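Local coordinates for capsid protein (Bocavirus gorilla/GBoV1/2009, PDB 7LNK), which builds the T=1 icosahedral capsid of a parvovirus, 60 copies forming a shell that presumably encloses and protects the single-stranded DNA genome, at residues Y242-G247 with G357-Y362; G270-Q275 with P311-L316; L167-G172 with A179-I184. One frame throughout, in Å; residues are numbered along the deposited sequence.

Interaction 1: Y242-G247 with G357-Y362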
loop_
_atom_site.group_PDB
_atom_site.type_symbol
_atom_site.label_atom_id
_atom_site.label_comp_id
_atom_site.label_asym_id
_atom_site.label_seq_id
_atom_site.Cartn_x
_atom_site.Cartn_y
_atom_site.Cartn_z
ATOM N N TYR A 242 0.420 -9.940 -121.879
ATOM C CA TYR A 242 -0.059 -10.510 -123.124
ATOM C C TYR A 242 -0.662 -9.407 -123.974
ATOM O O TYR A 242 -1.529 -8.665 -123.515
ATOM C CB TYR A 242 -1.101 -11.591 -122.870
ATOM C CG TYR A 242 -1.746 -12.107 -124.128
ATOM C CD1 TYR A 242 -1.085 -12.994 -124.955
ATOM C CD2 TYR A 242 -3.018 -11.699 -124.491
ATOM C CE1 TYR A 242 -1.669 -13.458 -126.102
ATOM C CE2 TYR A 242 -3.607 -12.158 -125.637
ATOM C CZ TYR A 242 -2.928 -13.038 -126.438
ATOM O OH TYR A 242 -3.516 -13.506 -127.587
ATOM N N ILE A 243 -0.197 -9.298 -125.210
ATOM C CA ILE A 243 -0.695 -8.300 -126.142
ATOM C C ILE A 243 -1.419 -9.038 -127.252
ATOM O O ILE A 243 -0.821 -9.868 -127.940
ATOM C CB ILE A 243 0.444 -7.428 -126.696
ATOM C CG1 ILE A 243 1.110 -6.670 -125.553
ATOM C CG2 ILE A 243 -0.100 -6.429 -127.681
ATOM C CD1 ILE A 243 2.392 -6.003 -125.937
ATOM N N ARG A 244 -2.705 -8.749 -127.409
ATOM C CA ARG A 244 -3.517 -9.448 -128.388
ATOM C C ARG A 244 -3.068 -9.076 -129.794
ATOM O O ARG A 244 -2.385 -8.071 -130.004
ATOM C CB ARG A 244 -4.990 -9.098 -128.210
ATOM C CG ARG A 244 -5.331 -7.735 -128.738
ATOM C CD ARG A 244 -6.805 -7.448 -128.675
ATOM N NE ARG A 244 -7.259 -7.285 -127.303
ATOM C CZ ARG A 244 -8.529 -7.334 -126.927
ATOM N NH1 ARG A 244 -9.478 -7.554 -127.824
ATOM N NH2 ARG A 244 -8.850 -7.161 -125.655
ATOM N N GLN A 245 -3.434 -9.912 -130.760
ATOM C CA GLN A 245 -3.093 -9.635 -132.148
ATOM C C GLN A 245 -3.676 -8.305 -132.602
ATOM O O GLN A 245 -4.881 -8.072 -132.474
ATOM C CB GLN A 245 -3.593 -10.752 -133.055
ATOM C CG GLN A 245 -3.171 -10.585 -134.493
ATOM C CD GLN A 245 -3.547 -11.768 -135.343
ATOM O OE1 GLN A 245 -4.062 -12.765 -134.843
ATOM N NE2 GLN A 245 -3.284 -11.670 -136.639
ATOM N N ASN A 246 -2.831 -7.426 -133.128
ATOM C CA ASN A 246 -3.258 -6.140 -133.664
ATOM C C ASN A 246 -2.848 -6.079 -135.125
ATOM O O ASN A 246 -1.657 -5.970 -135.433
ATOM C CB ASN A 246 -2.639 -4.989 -132.877
ATOM C CG ASN A 246 -3.240 -3.653 -133.234
ATOM O OD1 ASN A 246 -4.411 -3.563 -133.595
ATOM N ND2 ASN A 246 -2.440 -2.602 -133.138
ATOM N N GLY A 247 -3.829 -6.110 -136.014
ATOM C CA GLY A 247 -3.525 -6.072 -137.433
ATOM C C GLY A 247 -2.600 -7.209 -137.815
ATOM O O GLY A 247 -2.884 -8.386 -137.567
ATOM N N GLY A 357 -5.817 2.743 -123.764
ATOM C CA GLY A 357 -5.345 2.276 -125.049
ATOM C C GLY A 357 -6.486 1.743 -125.890
ATOM O O GLY A 357 -7.354 1.010 -125.407
ATOM N N ASN A 358 -6.497 2.131 -127.157
ATOM C CA ASN A 358 -7.354 1.537 -128.165
ATOM C C ASN A 358 -6.651 0.426 -128.923
ATOM O O ASN A 358 -7.184 -0.053 -129.923
ATOM C CB ASN A 358 -7.875 2.615 -129.115
ATOM C CG ASN A 358 -6.772 3.361 -129.813
ATOM O OD1 ASN A 358 -5.718 2.812 -130.110
ATOM N ND2 ASN A 358 -7.008 4.634 -130.078
ATOM N N GLN A 359 -5.442 0.069 -128.488
ATOM C CA GLN A 359 -4.450 -0.919 -128.945
ATOM C C GLN A 359 -3.598 -0.338 -130.063
ATOM O O GLN A 359 -2.657 -0.998 -130.506
ATOM C CB GLN A 359 -5.015 -2.280 -129.392
ATOM C CG GLN A 359 -5.739 -2.362 -130.710
ATOM C CD GLN A 359 -6.266 -3.752 -130.973
ATOM O OE1 GLN A 359 -6.423 -4.547 -130.054
ATOM N NE2 GLN A 359 -6.542 -4.054 -132.233
ATOM N N THR A 360 -3.894 0.871 -130.530
ATOM C CA THR A 360 -3.010 1.625 -131.410
ATOM C C THR A 360 -2.282 2.720 -130.639
ATOM O O THR A 360 -1.053 2.733 -130.577
ATOM C CB THR A 360 -3.796 2.225 -132.579
ATOM O OG1 THR A 360 -4.394 1.172 -133.342
ATOM C CG2 THR A 360 -2.876 3.030 -133.473
ATOM N N THR A 361 -3.029 3.664 -130.078
ATOM C CA THR A 361 -2.487 4.732 -129.256
ATOM C C THR A 361 -3.261 4.793 -127.944
ATOM O O THR A 361 -4.150 3.982 -127.685
ATOM C CB THR A 361 -2.549 6.077 -129.991
ATOM O OG1 THR A 361 -1.854 7.073 -129.234
ATOM C CG2 THR A 361 -3.986 6.509 -130.188
ATOM N N TYR A 362 -2.907 5.759 -127.105
ATOM C CA TYR A 362 -3.651 6.071 -125.896
ATOM C C TYR A 362 -4.418 7.367 -126.088
ATOM O O TYR A 362 -3.874 8.351 -126.592
ATOM C CB TYR A 362 -2.730 6.203 -124.687
ATOM C CG TYR A 362 -2.088 4.917 -124.253
ATOM C CD1 TYR A 362 -2.727 4.079 -123.359
ATOM C CD2 TYR A 362 -0.848 4.543 -124.729
ATOM C CE1 TYR A 362 -2.153 2.910 -122.956
ATOM C CE2 TYR A 362 -0.267 3.372 -124.331
ATOM C CZ TYR A 362 -0.925 2.558 -123.443
ATOM O OH TYR A 362 -0.355 1.382 -123.035
#
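Q359 is the side chain round which this surface contact turns, reaching out from the loop 357-362 between R244 and N246 of the segment 242-247. Its CG lies in the crowded position between the backbone N and the carbonyl carbon (chi1 74°), and beyond CG the chain runs extended, so the amide is carried straight across to the other segment. There it meets N246 tip to tip. N246 has CG anti to its backbone N (chi1 -170°) and places OD1 2.6 Å from Q359 NE2, while the two amide planes are steeply inclined to each other. R244 approaches differently. It crosses Q359 at about a right angle, and its aliphatic part does the touching, with R244 CD 3.2 Å from Q359 OE1; the chain then bends at chi3 and takes the guanidinium elsewhere. The loop that presents Q359 is shaped from within by N358, which illustrates how one side-chain oxygen can order a turn. N358 OD1 accepts from T360 N at 2.7 Å, nearly along the C=O axis, and from T361 N at 2.8 Å, the donor standing above the carbonyl plane, an Asx turn and Asx motif together. A neighbouring subunit gives R244 its charged partner: R244 NH2 forms a salt bridge with D320 of that subunit, whose Q275 also packs on Q359. Both segments belong to the long insertion between strands 207-223 and 415-420, at the surface against that subunit. Within the chain, the segment 242-247 leaves strand 240-243, which pairs antiparallel with strand 252-255, while 357-362 joins strand 352-357 to strand 362-364.

Interaction 2: G270-Q275 with P311-L316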
loop_
_atom_site.group_PDB
_atom_site.type_symbol
_atom_site.label_atom_id
_atom_site.label_comp_id
_atom_site.label_asym_id
_atom_site.label_seq_id
_atom_site.Cartn_x
_atom_site.Cartn_y
_atom_site.Cartn_z
ATOM N N GLY A 270 -11.995 13.601 -111.674
ATOM C CA GLY A 270 -12.123 14.921 -112.243
ATOM C C GLY A 270 -12.890 14.864 -113.542
ATOM O O GLY A 270 -13.069 13.800 -114.137
ATOM N N PHE A 271 -13.337 16.038 -113.971
ATOM C CA PHE A 271 -14.072 16.214 -115.217
ATOM C C PHE A 271 -13.302 17.163 -116.119
ATOM O O PHE A 271 -13.204 18.357 -115.827
ATOM C CB PHE A 271 -15.467 16.765 -114.951
ATOM C CG PHE A 271 -16.392 15.803 -114.293
ATOM C CD1 PHE A 271 -16.175 14.444 -114.377
ATOM C CD2 PHE A 271 -17.482 16.256 -113.587
ATOM C CE1 PHE A 271 -17.030 13.564 -113.777
ATOM C CE2 PHE A 271 -18.339 15.377 -112.991
ATOM C CZ PHE A 271 -18.114 14.036 -113.081
ATOM N N LEU A 272 -12.751 16.637 -117.206
ATOM C CA LEU A 272 -12.228 17.457 -118.286
ATOM C C LEU A 272 -13.195 17.583 -119.450
ATOM O O LEU A 272 -12.882 18.265 -120.425
ATOM C CB LEU A 272 -10.898 16.893 -118.778
ATOM C CG LEU A 272 -9.794 16.904 -117.725
ATOM C CD1 LEU A 272 -8.552 16.222 -118.250
ATOM C CD2 LEU A 272 -9.491 18.318 -117.281
ATOM N N GLY A 273 -14.353 16.937 -119.375
ATOM C CA GLY A 273 -15.225 16.808 -120.525
ATOM C C GLY A 273 -16.160 17.966 -120.784
ATOM O O GLY A 273 -16.542 18.209 -121.930
ATOM N N GLY A 274 -16.541 18.685 -119.739
ATOM C CA GLY A 274 -17.482 19.768 -119.900
ATOM C C GLY A 274 -16.839 21.046 -120.393
ATOM O O GLY A 274 -15.623 21.189 -120.438
ATOM N N GLN A 275 -17.693 21.993 -120.766
ATOM C CA GLN A 275 -17.270 23.286 -121.277
ATOM C C GLN A 275 -18.227 24.351 -120.771
ATOM O O GLN A 275 -19.419 24.096 -120.601
ATOM C CB GLN A 275 -17.240 23.293 -122.802
ATOM C CG GLN A 275 -16.193 22.389 -123.387
ATOM C CD GLN A 275 -16.268 22.319 -124.880
ATOM O OE1 GLN A 275 -17.325 22.527 -125.464
ATOM N NE2 GLN A 275 -15.142 22.036 -125.519
ATOM N N PRO A 311 -14.232 24.663 -109.829
ATOM C CA PRO A 311 -13.534 24.036 -110.952
ATOM C C PRO A 311 -14.028 22.631 -111.211
ATOM O O PRO A 311 -14.158 21.850 -110.276
ATOM C CB PRO A 311 -12.080 24.017 -110.488
ATOM C CG PRO A 311 -11.991 25.109 -109.519
ATOM C CD PRO A 311 -13.280 25.061 -108.781
ATOM N N PRO A 312 -14.323 22.319 -112.469
ATOM C CA PRO A 312 -14.743 20.951 -112.784
ATOM C C PRO A 312 -13.616 19.964 -112.617
ATOM O O PRO A 312 -13.834 18.828 -112.181
ATOM C CB PRO A 312 -15.184 21.064 -114.242
ATOM C CG PRO A 312 -14.318 22.139 -114.776
ATOM C CD PRO A 312 -14.113 23.125 -113.678
ATOM N N SER A 313 -12.405 20.385 -112.953
ATOM C CA SER A 313 -11.252 19.511 -112.902
ATOM C C SER A 313 -10.933 19.143 -111.466
ATOM O O SER A 313 -11.082 19.952 -110.548
ATOM C CB SER A 313 -10.056 20.196 -113.550
ATOM O OG SER A 313 -8.905 19.386 -113.459
ATOM N N GLY A 314 -10.495 17.913 -111.280
ATOM C CA GLY A 314 -10.025 17.433 -110.004
ATOM C C GLY A 314 -8.530 17.612 -109.967
ATOM O O GLY A 314 -8.010 18.615 -110.455
ATOM N N SER A 315 -7.828 16.662 -109.359
ATOM C CA SER A 315 -6.377 16.639 -109.488
ATOM C C SER A 315 -5.946 16.523 -110.943
ATOM O O SER A 315 -4.761 16.672 -111.251
ATOM C CB SER A 315 -5.798 15.492 -108.671
ATOM O OG SER A 315 -6.022 15.708 -107.294
ATOM N N LEU A 316 -6.881 16.227 -111.846
ATOM C CA LEU A 316 -6.571 16.190 -113.269
ATOM C C LEU A 316 -5.965 17.496 -113.753
ATOM O O LEU A 316 -6.356 18.582 -113.326
ATOM C CB LEU A 316 -7.813 15.876 -114.100
ATOM C CG LEU A 316 -8.395 14.466 -114.163
ATOM C CD1 LEU A 316 -8.545 13.836 -112.818
ATOM C CD2 LEU A 316 -9.709 14.484 -114.905
#
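This is a buried, close backbone crossing between strand 270-271 with its following turn and the loop 311-316, both parts of the long insertion between the jelly-roll strands 207-223 and 415-420. Two glycines make the close approach possible: G270 CA and G314 CA are 4.0 Å apart, with no side chain on either to hold the chains off. Beside them a single weak hydrogen bond runs from F271 N to P312 O, 3.4 Å long with an N-H...O angle of 153°. L316 adds the bulkiest part of the contact. Its side chain sets out toward the other segment, and its two methyls spread along the G270 backbone, CD1 3.6 Å from G270 N and CD2 3.5 Å from G270 C. The same CD2 also touches L272 CG at 3.7 Å, the two leucines crossing obliquely. The P312 ring lies alongside the F271 main chain, P312 CB being 3.7 Å from F271 O, while the F271 ring leads away. That ring meets W369 edge-to-face and stacks on F371 of a neighbouring subunit. L316 also packs on V368 of strand 367-368, the antiparallel partner of 270-271. As a worked case of a short strand edge meeting an irregular loop, the contact is mostly van der Waals: carbon groups of a leucine and a proline lie on main-chain atoms, accompanied by one weak main-chain bond, so the fit of shapes through the glycines appears to matter more here than polar pairing.

Interaction 3: L167-G172 with A179-I184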
loop_
_atom_site.group_PDB
_atom_site.type_symbol
_atom_site.label_atom_id
_atom_site.label_comp_id
_atom_site.label_asym_id
_atom_site.label_seq_id
_atom_site.Cartn_x
_atom_site.Cartn_y
_atom_site.Cartn_z
ATOM N N LEU A 167 -38.136 26.661 -109.758
ATOM C CA LEU A 167 -39.067 25.700 -109.184
ATOM C C LEU A 167 -40.242 26.391 -108.511
ATOM O O LEU A 167 -41.322 25.812 -108.393
ATOM C CB LEU A 167 -38.334 24.809 -108.188
ATOM C CG LEU A 167 -37.721 23.495 -108.658
ATOM C CD1 LEU A 167 -36.685 23.681 -109.728
ATOM C CD2 LEU A 167 -37.090 22.851 -107.452
ATOM N N ALA A 168 -40.030 27.592 -107.992
ATOM C CA ALA A 168 -41.064 28.335 -107.284
ATOM C C ALA A 168 -41.738 29.410 -108.128
ATOM O O ALA A 168 -42.578 30.147 -107.620
ATOM C CB ALA A 168 -40.489 28.969 -106.025
ATOM N N ASP A 169 -41.366 29.563 -109.392
ATOM C CA ASP A 169 -41.716 30.815 -110.051
ATOM C C ASP A 169 -43.137 30.856 -110.599
ATOM O O ASP A 169 -43.536 31.900 -111.121
ATOM C CB ASP A 169 -40.720 31.135 -111.167
ATOM C CG ASP A 169 -40.653 30.066 -112.220
ATOM O OD1 ASP A 169 -41.271 28.997 -112.044
ATOM O OD2 ASP A 169 -39.987 30.306 -113.244
ATOM N N LEU A 170 -43.910 29.776 -110.482
ATOM C CA LEU A 170 -45.316 29.776 -110.891
ATOM C C LEU A 170 -45.484 30.220 -112.337
ATOM O O LEU A 170 -46.294 31.086 -112.664
ATOM C CB LEU A 170 -46.165 30.628 -109.950
ATOM C CG LEU A 170 -46.579 30.047 -108.593
ATOM C CD1 LEU A 170 -45.557 29.168 -107.910
ATOM C CD2 LEU A 170 -47.120 31.132 -107.679
ATOM N N ASP A 171 -44.715 29.594 -113.213
ATOM C CA ASP A 171 -44.808 29.827 -114.639
ATOM C C ASP A 171 -45.373 28.587 -115.311
ATOM O O ASP A 171 -45.238 27.469 -114.811
ATOM C CB ASP A 171 -43.442 30.202 -115.225
ATOM C CG ASP A 171 -42.385 29.146 -114.979
ATOM O OD1 ASP A 171 -42.652 28.164 -114.264
ATOM O OD2 ASP A 171 -41.265 29.309 -115.501
ATOM N N GLY A 172 -46.066 28.797 -116.420
ATOM C CA GLY A 172 -46.596 27.679 -117.167
ATOM C C GLY A 172 -47.901 27.992 -117.859
ATOM O O GLY A 172 -48.346 29.142 -117.872
ATOM N N ALA A 179 -49.193 22.363 -109.557
ATOM C CA ALA A 179 -49.454 21.931 -108.192
ATOM C C ALA A 179 -48.155 21.690 -107.446
ATOM O O ALA A 179 -48.084 21.872 -106.227
ATOM C CB ALA A 179 -50.316 20.671 -108.196
ATOM N N THR A 180 -47.112 21.284 -108.166
ATOM C CA THR A 180 -45.838 21.005 -107.521
ATOM C C THR A 180 -45.090 22.289 -107.206
ATOM O O THR A 180 -44.491 22.418 -106.134
ATOM C CB THR A 180 -45.000 20.090 -108.405
ATOM O OG1 THR A 180 -45.706 18.864 -108.610
ATOM C CG2 THR A 180 -43.671 19.787 -107.750
ATOM N N GLU A 181 -45.114 23.257 -108.123
ATOM C CA GLU A 181 -44.453 24.525 -107.842
ATOM C C GLU A 181 -45.122 25.259 -106.691
ATOM O O GLU A 181 -44.438 25.847 -105.850
ATOM C CB GLU A 181 -44.419 25.411 -109.080
ATOM C CG GLU A 181 -43.496 24.927 -110.164
ATOM C CD GLU A 181 -43.446 25.875 -111.330
ATOM O OE1 GLU A 181 -44.310 26.766 -111.403
ATOM O OE2 GLU A 181 -42.511 25.765 -112.147
ATOM N N LYS A 182 -46.453 25.247 -106.643
ATOM C CA LYS A 182 -47.139 25.890 -105.530
ATOM C C LYS A 182 -46.811 25.202 -104.216
ATOM O O LYS A 182 -46.659 25.863 -103.187
ATOM C CB LYS A 182 -48.644 25.909 -105.772
ATOM C CG LYS A 182 -49.065 26.868 -106.855
ATOM C CD LYS A 182 -50.564 27.028 -106.898
ATOM C CE LYS A 182 -51.228 25.742 -107.313
ATOM N NZ LYS A 182 -52.690 25.914 -107.473
ATOM N N ALA A 183 -46.682 23.878 -104.237
ATOM C CA ALA A 183 -46.325 23.149 -103.029
ATOM C C ALA A 183 -44.919 23.504 -102.576
ATOM O O ALA A 183 -44.597 23.426 -101.388
ATOM C CB ALA A 183 -46.449 21.648 -103.270
ATOM N N ILE A 184 -44.062 23.897 -103.512
ATOM C CA ILE A 184 -42.702 24.265 -103.145
ATOM C C ILE A 184 -42.663 25.677 -102.573
ATOM O O ILE A 184 -41.821 25.986 -101.727
ATOM C CB ILE A 184 -41.760 24.081 -104.348
ATOM C CG1 ILE A 184 -41.687 22.607 -104.714
ATOM C CG2 ILE A 184 -40.362 24.509 -104.019
ATOM C CD1 ILE A 184 -40.962 22.341 -105.997
#
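The chain comes off a weakly bonded helical turn at 167-168 and swings through L170, the first residue to leave helical angles and one with positive phi (55°), so that 167-172 passes beside helix 179-186, nearest at A168 and E181, whose CA atoms are 5.1 Å apart. E181 points into this bend, extended beyond CG, with its methylenes passing L167 O, which also receives a CA-H...O contact from E181 CA at 3.4 Å. At the tip, E181 OE1 accepts a weak, bent hydrogen bond from D171 N (3.4 Å), while OE2 is bonded outside the contact by Y297 N. Acid groups gather here: D171 OD1 lies 3.2 Å from E181 OE2, the two carboxylates nearly coplanar, and D169 OD1 is 3.5 Å from that same OE2. E166 lies close to both aspartates, whose D169 OD2 and D171 OD2 are 2.8 Å apart, so one acid of this pair probably holds a proton. Apolar contacts flank the cluster, L170 CD1 4.1 Å from E181 CB and L167 CD2 4.2 Å from I184 CD1. The contact thus joins two short helices linked by a loop, lying within the EF loop of the parvovirus jelly roll.

Overall arrangement
From the N terminus, interaction 3 comes first, closing a short loop between helices 165-168 and 179-186, in the connection between strands 123-128 and 199-201. Strand 207-223 then leads into the long GH insertion that holds the other two contacts. There interaction 1 brings the end of strand 240-243 to the loop after strand 352-357, and interaction 2, nested inside it, brings strand 270-271 to the loop before strand 326-328. Interaction 2 lies nearer the chain's centre, about 19 Å away against 45 Å for interaction 1. Its centre is about 27 Å from that of interaction 1 and 33 Å from that of interaction 3. All three lie against neighbouring subunits, interactions 2 and 3 sharing one.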